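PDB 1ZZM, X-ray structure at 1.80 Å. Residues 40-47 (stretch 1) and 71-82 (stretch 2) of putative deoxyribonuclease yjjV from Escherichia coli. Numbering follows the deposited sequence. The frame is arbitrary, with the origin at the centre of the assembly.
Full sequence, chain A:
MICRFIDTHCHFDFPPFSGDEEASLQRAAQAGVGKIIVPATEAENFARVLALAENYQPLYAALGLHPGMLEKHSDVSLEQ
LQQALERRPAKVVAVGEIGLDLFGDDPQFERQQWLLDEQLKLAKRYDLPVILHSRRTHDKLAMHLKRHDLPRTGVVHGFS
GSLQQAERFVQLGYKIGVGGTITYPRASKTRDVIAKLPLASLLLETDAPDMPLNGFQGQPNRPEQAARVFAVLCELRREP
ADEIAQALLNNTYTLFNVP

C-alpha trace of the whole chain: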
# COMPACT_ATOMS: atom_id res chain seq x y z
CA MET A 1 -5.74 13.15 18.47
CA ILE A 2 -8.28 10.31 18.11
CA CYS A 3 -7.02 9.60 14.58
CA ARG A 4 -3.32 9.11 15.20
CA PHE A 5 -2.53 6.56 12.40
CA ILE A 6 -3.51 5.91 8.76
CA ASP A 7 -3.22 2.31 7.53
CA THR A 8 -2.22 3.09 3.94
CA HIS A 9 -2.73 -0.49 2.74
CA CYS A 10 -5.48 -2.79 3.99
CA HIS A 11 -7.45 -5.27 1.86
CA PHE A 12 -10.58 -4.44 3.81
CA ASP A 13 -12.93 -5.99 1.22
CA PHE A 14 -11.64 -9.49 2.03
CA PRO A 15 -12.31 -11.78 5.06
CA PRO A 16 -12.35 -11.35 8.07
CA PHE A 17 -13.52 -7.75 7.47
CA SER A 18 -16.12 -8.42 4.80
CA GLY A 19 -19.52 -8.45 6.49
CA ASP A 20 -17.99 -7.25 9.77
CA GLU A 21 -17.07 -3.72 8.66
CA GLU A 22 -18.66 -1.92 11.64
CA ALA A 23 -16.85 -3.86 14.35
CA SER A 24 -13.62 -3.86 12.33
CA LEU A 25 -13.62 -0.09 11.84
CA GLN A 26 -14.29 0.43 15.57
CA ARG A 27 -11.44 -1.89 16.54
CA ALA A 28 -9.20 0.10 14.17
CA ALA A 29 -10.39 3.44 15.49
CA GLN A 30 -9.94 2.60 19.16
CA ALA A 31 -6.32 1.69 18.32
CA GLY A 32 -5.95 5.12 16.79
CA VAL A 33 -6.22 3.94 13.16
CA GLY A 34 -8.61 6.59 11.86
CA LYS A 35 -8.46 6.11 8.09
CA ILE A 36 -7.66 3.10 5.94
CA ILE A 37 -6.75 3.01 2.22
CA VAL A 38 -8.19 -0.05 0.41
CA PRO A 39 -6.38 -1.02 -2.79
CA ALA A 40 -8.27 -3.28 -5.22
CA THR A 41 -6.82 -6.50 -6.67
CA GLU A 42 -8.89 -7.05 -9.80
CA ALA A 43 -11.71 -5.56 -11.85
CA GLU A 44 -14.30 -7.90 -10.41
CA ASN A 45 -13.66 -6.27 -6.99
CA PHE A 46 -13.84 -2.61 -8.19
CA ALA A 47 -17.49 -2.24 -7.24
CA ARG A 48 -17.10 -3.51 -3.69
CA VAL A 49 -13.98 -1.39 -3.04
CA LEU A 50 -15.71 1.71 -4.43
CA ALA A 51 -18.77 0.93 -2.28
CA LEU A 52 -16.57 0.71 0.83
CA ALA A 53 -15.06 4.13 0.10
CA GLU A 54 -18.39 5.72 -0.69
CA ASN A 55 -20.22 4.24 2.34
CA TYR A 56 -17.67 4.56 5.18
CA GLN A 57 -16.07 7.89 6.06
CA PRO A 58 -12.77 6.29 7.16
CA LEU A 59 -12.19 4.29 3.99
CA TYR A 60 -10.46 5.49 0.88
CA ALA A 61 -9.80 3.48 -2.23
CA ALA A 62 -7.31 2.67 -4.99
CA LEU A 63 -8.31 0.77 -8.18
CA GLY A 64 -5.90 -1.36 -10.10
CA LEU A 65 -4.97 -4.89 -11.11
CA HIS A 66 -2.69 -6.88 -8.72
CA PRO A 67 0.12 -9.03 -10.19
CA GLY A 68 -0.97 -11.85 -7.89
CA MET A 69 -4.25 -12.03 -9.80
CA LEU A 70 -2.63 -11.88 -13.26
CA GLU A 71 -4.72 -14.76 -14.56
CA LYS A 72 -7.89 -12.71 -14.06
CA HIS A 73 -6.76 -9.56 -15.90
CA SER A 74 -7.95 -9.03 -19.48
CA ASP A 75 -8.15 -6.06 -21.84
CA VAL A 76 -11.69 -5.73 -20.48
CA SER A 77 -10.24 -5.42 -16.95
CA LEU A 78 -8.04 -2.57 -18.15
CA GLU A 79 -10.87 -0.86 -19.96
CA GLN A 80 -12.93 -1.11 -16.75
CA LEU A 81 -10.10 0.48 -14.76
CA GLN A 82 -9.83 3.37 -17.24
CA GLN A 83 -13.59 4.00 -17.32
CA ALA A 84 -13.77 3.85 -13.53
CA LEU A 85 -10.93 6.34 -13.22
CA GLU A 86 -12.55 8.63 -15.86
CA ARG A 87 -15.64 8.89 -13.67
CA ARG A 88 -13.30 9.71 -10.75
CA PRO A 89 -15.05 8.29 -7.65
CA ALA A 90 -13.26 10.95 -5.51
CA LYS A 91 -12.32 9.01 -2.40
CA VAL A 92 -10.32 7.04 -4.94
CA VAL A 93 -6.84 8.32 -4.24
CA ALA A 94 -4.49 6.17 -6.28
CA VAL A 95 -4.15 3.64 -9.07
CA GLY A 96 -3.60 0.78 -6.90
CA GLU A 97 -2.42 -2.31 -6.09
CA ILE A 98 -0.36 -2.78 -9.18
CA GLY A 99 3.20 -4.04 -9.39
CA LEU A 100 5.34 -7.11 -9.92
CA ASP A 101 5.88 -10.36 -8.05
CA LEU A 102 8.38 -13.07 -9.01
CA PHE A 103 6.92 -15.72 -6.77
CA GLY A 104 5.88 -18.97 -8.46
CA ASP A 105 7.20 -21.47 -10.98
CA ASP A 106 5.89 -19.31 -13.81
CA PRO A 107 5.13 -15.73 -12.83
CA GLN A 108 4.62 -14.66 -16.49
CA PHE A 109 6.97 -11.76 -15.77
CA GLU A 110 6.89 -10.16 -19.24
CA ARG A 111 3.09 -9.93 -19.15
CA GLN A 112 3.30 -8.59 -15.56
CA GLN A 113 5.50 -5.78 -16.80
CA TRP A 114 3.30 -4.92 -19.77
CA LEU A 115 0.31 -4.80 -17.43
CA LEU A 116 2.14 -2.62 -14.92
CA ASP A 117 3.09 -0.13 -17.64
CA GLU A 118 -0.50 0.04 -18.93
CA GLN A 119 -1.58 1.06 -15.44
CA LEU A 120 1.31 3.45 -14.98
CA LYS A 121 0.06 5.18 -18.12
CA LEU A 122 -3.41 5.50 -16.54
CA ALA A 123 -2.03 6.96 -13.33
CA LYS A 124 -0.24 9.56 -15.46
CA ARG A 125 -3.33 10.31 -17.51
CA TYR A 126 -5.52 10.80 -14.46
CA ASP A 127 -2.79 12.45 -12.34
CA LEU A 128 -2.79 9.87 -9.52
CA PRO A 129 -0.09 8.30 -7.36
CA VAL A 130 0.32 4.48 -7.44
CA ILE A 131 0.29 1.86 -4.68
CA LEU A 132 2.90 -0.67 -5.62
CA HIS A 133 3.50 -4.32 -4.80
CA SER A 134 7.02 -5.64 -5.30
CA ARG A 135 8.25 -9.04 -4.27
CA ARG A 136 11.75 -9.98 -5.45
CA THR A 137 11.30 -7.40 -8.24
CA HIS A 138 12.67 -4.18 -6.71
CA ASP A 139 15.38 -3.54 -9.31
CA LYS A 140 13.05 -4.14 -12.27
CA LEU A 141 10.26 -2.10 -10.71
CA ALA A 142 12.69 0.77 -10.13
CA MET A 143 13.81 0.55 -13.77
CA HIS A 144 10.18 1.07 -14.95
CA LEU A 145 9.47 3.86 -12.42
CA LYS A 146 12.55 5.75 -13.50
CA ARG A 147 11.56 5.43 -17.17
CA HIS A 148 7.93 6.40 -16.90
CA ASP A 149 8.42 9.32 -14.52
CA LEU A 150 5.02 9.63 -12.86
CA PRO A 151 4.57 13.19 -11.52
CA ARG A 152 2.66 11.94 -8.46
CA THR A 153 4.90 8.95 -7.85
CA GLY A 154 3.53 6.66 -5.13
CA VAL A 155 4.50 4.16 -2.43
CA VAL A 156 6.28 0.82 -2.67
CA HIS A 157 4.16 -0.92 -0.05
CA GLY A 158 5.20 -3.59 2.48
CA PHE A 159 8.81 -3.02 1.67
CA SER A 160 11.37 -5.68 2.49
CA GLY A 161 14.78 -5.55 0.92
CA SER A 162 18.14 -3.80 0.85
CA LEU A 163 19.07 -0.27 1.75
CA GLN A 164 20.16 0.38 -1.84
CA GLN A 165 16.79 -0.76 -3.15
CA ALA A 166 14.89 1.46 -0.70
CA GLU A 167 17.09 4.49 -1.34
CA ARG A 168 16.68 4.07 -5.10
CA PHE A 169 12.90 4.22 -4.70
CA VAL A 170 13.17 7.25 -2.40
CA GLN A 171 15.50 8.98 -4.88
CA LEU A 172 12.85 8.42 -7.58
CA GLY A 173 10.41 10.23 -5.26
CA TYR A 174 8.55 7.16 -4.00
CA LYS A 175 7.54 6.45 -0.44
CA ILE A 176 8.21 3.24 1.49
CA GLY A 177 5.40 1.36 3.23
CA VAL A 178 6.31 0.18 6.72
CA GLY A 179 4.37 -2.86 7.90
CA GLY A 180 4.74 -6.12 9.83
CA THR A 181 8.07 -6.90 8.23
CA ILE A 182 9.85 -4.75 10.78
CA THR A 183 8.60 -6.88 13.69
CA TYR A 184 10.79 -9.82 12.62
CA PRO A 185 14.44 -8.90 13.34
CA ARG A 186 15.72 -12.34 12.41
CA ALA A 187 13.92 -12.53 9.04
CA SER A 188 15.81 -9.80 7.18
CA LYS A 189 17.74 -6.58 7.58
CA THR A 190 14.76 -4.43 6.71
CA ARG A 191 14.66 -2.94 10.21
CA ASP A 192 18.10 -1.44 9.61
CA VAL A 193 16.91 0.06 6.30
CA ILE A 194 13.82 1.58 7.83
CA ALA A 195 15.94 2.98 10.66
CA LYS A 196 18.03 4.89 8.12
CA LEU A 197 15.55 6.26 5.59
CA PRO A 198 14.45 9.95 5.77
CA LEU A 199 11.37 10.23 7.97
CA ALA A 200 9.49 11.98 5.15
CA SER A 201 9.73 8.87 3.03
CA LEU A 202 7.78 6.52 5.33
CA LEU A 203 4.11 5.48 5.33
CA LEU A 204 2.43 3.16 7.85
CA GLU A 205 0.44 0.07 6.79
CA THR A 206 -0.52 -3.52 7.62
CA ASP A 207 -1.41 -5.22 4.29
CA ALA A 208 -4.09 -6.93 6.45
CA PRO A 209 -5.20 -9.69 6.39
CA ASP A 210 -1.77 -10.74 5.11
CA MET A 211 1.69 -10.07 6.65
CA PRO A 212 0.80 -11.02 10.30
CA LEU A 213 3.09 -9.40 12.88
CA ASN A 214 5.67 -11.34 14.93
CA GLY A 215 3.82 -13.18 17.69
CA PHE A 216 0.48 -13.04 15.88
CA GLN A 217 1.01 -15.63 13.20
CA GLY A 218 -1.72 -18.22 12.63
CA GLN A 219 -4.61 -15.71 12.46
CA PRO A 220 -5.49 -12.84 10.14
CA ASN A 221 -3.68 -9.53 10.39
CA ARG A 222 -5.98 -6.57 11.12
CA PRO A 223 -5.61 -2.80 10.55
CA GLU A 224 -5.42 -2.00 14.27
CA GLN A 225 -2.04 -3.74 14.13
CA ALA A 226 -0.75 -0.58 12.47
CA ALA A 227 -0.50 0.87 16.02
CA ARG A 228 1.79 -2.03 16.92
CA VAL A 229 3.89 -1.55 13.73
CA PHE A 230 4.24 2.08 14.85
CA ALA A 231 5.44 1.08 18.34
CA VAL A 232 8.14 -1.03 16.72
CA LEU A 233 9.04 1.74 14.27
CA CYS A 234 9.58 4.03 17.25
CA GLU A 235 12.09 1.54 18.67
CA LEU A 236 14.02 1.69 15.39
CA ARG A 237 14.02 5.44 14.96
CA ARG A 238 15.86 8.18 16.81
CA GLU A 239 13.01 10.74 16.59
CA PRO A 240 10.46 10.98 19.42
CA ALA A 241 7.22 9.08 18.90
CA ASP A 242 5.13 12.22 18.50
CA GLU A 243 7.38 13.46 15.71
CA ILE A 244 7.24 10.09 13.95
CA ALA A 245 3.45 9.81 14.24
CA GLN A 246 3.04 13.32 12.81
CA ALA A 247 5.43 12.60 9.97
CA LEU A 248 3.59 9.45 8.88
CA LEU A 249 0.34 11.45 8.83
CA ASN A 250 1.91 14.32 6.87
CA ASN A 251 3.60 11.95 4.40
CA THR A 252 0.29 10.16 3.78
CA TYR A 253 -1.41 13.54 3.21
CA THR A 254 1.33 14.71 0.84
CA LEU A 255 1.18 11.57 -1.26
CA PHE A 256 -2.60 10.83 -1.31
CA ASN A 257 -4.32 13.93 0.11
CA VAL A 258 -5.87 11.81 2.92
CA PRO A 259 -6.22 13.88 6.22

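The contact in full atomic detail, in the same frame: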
# COMPACT_ATOMS: atom_id res chain seq x y z
N ALA A 40 -7.60 -2.11 -4.61
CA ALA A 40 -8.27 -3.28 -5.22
C ALA A 40 -7.23 -4.24 -5.77
O ALA A 40 -6.05 -3.90 -5.89
CB ALA A 40 -9.19 -2.84 -6.32
N THR A 41 -7.69 -5.45 -6.12
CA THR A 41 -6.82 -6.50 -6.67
C THR A 41 -7.18 -6.91 -8.08
O THR A 41 -6.34 -7.45 -8.82
CB THR A 41 -6.89 -7.76 -5.81
OG1 THR A 41 -8.27 -8.18 -5.69
CG2 THR A 41 -6.29 -7.48 -4.38
N GLU A 42 -8.41 -6.64 -8.48
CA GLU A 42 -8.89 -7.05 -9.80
C GLU A 42 -10.19 -6.37 -10.11
O GLU A 42 -10.92 -5.99 -9.19
CB GLU A 42 -9.09 -8.58 -9.85
CG GLU A 42 -10.22 -9.09 -8.95
CD GLU A 42 -10.45 -10.60 -9.12
OE1 GLU A 42 -10.91 -11.04 -10.20
OE2 GLU A 42 -10.13 -11.35 -8.17
N ALA A 43 -10.52 -6.28 -11.40
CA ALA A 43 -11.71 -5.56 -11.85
C ALA A 43 -13.00 -6.07 -11.24
O ALA A 43 -13.90 -5.30 -10.98
CB ALA A 43 -11.80 -5.62 -13.40
N GLU A 44 -13.09 -7.37 -10.99
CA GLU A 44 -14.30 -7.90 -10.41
C GLU A 44 -14.55 -7.35 -9.00
O GLU A 44 -15.69 -7.35 -8.54
CB GLU A 44 -14.24 -9.42 -10.38
CG GLU A 44 -15.32 -10.05 -9.55
CD GLU A 44 -15.31 -11.57 -9.65
OE1 GLU A 44 -14.25 -12.18 -9.37
OE2 GLU A 44 -16.36 -12.14 -10.02
N ASN A 45 -13.51 -6.85 -8.33
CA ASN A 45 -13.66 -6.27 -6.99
C ASN A 45 -13.77 -4.73 -7.00
O ASN A 45 -13.88 -4.12 -5.93
CB ASN A 45 -12.48 -6.66 -6.08
CG ASN A 45 -12.40 -8.14 -5.85
OD1 ASN A 45 -13.38 -8.82 -6.08
ND2 ASN A 45 -11.25 -8.64 -5.39
N PHE A 46 -13.73 -4.09 -8.17
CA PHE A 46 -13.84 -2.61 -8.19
C PHE A 46 -15.11 -2.07 -7.52
O PHE A 46 -15.07 -1.11 -6.74
CB PHE A 46 -13.76 -2.04 -9.62
CG PHE A 46 -12.41 -2.18 -10.27
CD1 PHE A 46 -11.31 -2.67 -9.55
CD2 PHE A 46 -12.23 -1.82 -11.60
CE1 PHE A 46 -10.06 -2.78 -10.15
CE2 PHE A 46 -10.97 -1.93 -12.22
CZ PHE A 46 -9.88 -2.41 -11.48
N ALA A 47 -16.24 -2.68 -7.82
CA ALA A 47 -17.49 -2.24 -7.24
C ALA A 47 -17.51 -2.29 -5.73
O ALA A 47 -17.92 -1.34 -5.09
CB ALA A 47 -18.67 -3.07 -7.80
N GLU A 71 -3.88 -13.90 -13.74
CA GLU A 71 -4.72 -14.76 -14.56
C GLU A 71 -6.12 -14.21 -14.80
O GLU A 71 -6.77 -14.61 -15.76
CB GLU A 71 -4.82 -16.15 -13.93
CG GLU A 71 -3.49 -16.90 -13.87
CD GLU A 71 -3.66 -18.36 -13.39
OE1 GLU A 71 -4.43 -18.59 -12.42
OE2 GLU A 71 -3.03 -19.26 -13.99
N LYS A 72 -6.56 -13.29 -13.95
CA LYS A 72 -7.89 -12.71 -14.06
C LYS A 72 -7.94 -11.42 -14.88
O LYS A 72 -9.01 -10.98 -15.26
CB LYS A 72 -8.44 -12.43 -12.65
CG LYS A 72 -8.60 -13.67 -11.78
CD LYS A 72 -8.77 -13.27 -10.31
CE LYS A 72 -9.68 -14.24 -9.53
NZ LYS A 72 -9.83 -13.84 -8.10
N HIS A 73 -6.79 -10.84 -15.19
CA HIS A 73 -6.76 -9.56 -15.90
C HIS A 73 -6.77 -9.67 -17.42
O HIS A 73 -5.89 -10.30 -18.02
CB HIS A 73 -5.55 -8.74 -15.46
CG HIS A 73 -5.39 -8.68 -13.97
ND1 HIS A 73 -6.46 -8.57 -13.11
CD2 HIS A 73 -4.27 -8.68 -13.19
CE1 HIS A 73 -6.02 -8.49 -11.86
NE2 HIS A 73 -4.69 -8.55 -11.88
N SER A 74 -7.77 -9.03 -18.02
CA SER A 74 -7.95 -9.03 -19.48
C SER A 74 -7.98 -7.59 -19.97
O SER A 74 -7.91 -6.67 -19.17
CB SER A 74 -9.27 -9.71 -19.85
OG SER A 74 -10.38 -9.05 -19.25
N ASP A 75 -8.07 -7.41 -21.29
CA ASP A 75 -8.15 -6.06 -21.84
C ASP A 75 -9.44 -5.43 -21.32
O ASP A 75 -9.53 -4.20 -21.17
CB ASP A 75 -8.15 -6.08 -23.38
CG ASP A 75 -6.79 -6.42 -23.97
OD1 ASP A 75 -5.75 -6.24 -23.29
OD2 ASP A 75 -6.74 -6.86 -25.13
N VAL A 76 -10.45 -6.26 -21.05
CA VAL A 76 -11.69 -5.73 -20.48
C VAL A 76 -11.41 -5.21 -19.07
O VAL A 76 -11.89 -4.14 -18.70
CB VAL A 76 -12.82 -6.81 -20.47
CG1 VAL A 76 -14.02 -6.31 -19.72
CG2 VAL A 76 -13.24 -7.12 -21.92
N SER A 77 -10.58 -5.91 -18.29
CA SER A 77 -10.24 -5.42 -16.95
C SER A 77 -9.59 -4.04 -17.04
O SER A 77 -9.87 -3.14 -16.23
CB SER A 77 -9.25 -6.37 -16.26
OG SER A 77 -9.83 -7.67 -16.13
N LEU A 78 -8.71 -3.86 -18.02
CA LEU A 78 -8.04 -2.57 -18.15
C LEU A 78 -9.00 -1.50 -18.63
O LEU A 78 -8.90 -0.34 -18.22
CB LEU A 78 -6.85 -2.67 -19.10
CG LEU A 78 -5.58 -3.28 -18.50
CD1 LEU A 78 -4.56 -3.59 -19.61
CD2 LEU A 78 -4.96 -2.28 -17.49
N GLU A 79 -9.92 -1.86 -19.50
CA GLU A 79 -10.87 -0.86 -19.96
C GLU A 79 -11.75 -0.46 -18.76
O GLU A 79 -12.11 0.71 -18.60
CB GLU A 79 -11.74 -1.42 -21.09
CG GLU A 79 -12.72 -0.39 -21.59
CD GLU A 79 -13.62 -0.92 -22.68
OE1 GLU A 79 -13.14 -1.38 -23.74
OE2 GLU A 79 -14.82 -0.87 -22.46
N GLN A 80 -12.10 -1.43 -17.92
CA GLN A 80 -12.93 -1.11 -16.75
C GLN A 80 -12.21 -0.16 -15.79
O GLN A 80 -12.82 0.74 -15.20
CB GLN A 80 -13.30 -2.37 -15.98
CG GLN A 80 -14.27 -3.27 -16.66
CD GLN A 80 -14.46 -4.53 -15.83
OE1 GLN A 80 -15.07 -4.51 -14.73
NE2 GLN A 80 -13.91 -5.62 -16.31
N LEU A 81 -10.92 -0.39 -15.62
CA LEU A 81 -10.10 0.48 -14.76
C LEU A 81 -10.11 1.92 -15.33
O LEU A 81 -10.37 2.90 -14.59
CB LEU A 81 -8.69 -0.08 -14.70
CG LEU A 81 -7.69 0.81 -13.96
CD1 LEU A 81 -8.21 1.05 -12.50
CD2 LEU A 81 -6.29 0.13 -13.94
N GLN A 82 -9.84 2.05 -16.63
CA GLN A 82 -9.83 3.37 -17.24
C GLN A 82 -11.19 4.07 -17.12
O GLN A 82 -11.26 5.23 -16.71
CB GLN A 82 -9.36 3.30 -18.70
CG GLN A 82 -9.30 4.67 -19.41
CD GLN A 82 -10.64 5.04 -20.05
OE1 GLN A 82 -11.25 4.22 -20.72
NE2 GLN A 82 -11.08 6.29 -19.84
O HOH W 1 -9.21 -8.12 -13.40
O HOH W 2 -12.87 -14.09 -8.77

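The strongest direct link between the two stretches is a salt bridge between Glu-42 and Lys-72. Lys-72 NZ donates a hydrogen bond to Glu-42 OE2 at 2.5 Å, a short distance that fits the pairing of opposite charges. Both side chains leave the backbone toward the opposing stretch. That of Lys-72 is nearly extended, with chi3 at 148°, between wells, whereas Glu-42 has chi1 p and chi2 t, and chi3 (-68°) sets the orientation of its carboxylate. The ammonium group is held a second time through water 2, which accepts from Lys-72 NZ at 3.1 Å and donates to Glu-44 OE1 at 2.4 Å. Glu-44 thus joins the same charged cluster without touching the second stretch directly.

A second water joins the backbone of stretch 1 to the backbone and side chains of stretch 2. Water 1 accepts from Ala-43 N at 3.0 Å and sits 2.8 Å from both His-73 ND1 and Ser-77 OG; it also donates weakly to Lys-72 O, at 3.4 Å. The amide of Ala-43 therefore reaches the second stretch through solvent, although no direct backbone hydrogen bond crosses the contact.

His-73 departs from its CA sideways, but its ring comes close to stretch 1. His-73 CE1 approaches Thr-41 O at 3.2 Å and Glu-42 CB at 3.7 Å, both lying at the ring edge, near its plane. With ND1 beside water 1 and NE2 hydrogen-bonded elsewhere in the structure, both ring nitrogens have polar partners.

Ser-74 caps the helix that begins at Asp-75. Ser-74 OG accepts from Ser-77 N at 3.3 Å and, weakly, from Val-76 N at 3.3 Å. In return, Ser-74 N donates to Ser-77 OG at 3.1 Å with a nearly linear geometry.

Beyond this polar end, Ala-43 and Phe-46 pack against the helix of stretch 2. Ala-43 and Ser-77 bring their backbones close, with CA atoms 5.3 Å apart, and Ala-43 CB lies 3.9 Å from Ser-77 CB. Ala-43 CB is also 3.6 Å from Gln-80 NE2, which donates a weak hydrogen bond to Val-76 O at 3.5 Å, one turn back. Farther along the stretch 2 helix, the packing partner is Phe-46, whose CA-to-CB bond points toward stretch 2; Phe-46 CE2 lies 3.6 Å from Leu-81 CA and 3.8 Å from Leu-81 CB. Gln-80 C lies at the ring edge, 4.2 Å from Phe-46 CE2, so the aromatic ring meets helix backbone as well as side chain. The surface buried between the two stretches, both sides summed, is 388 Å².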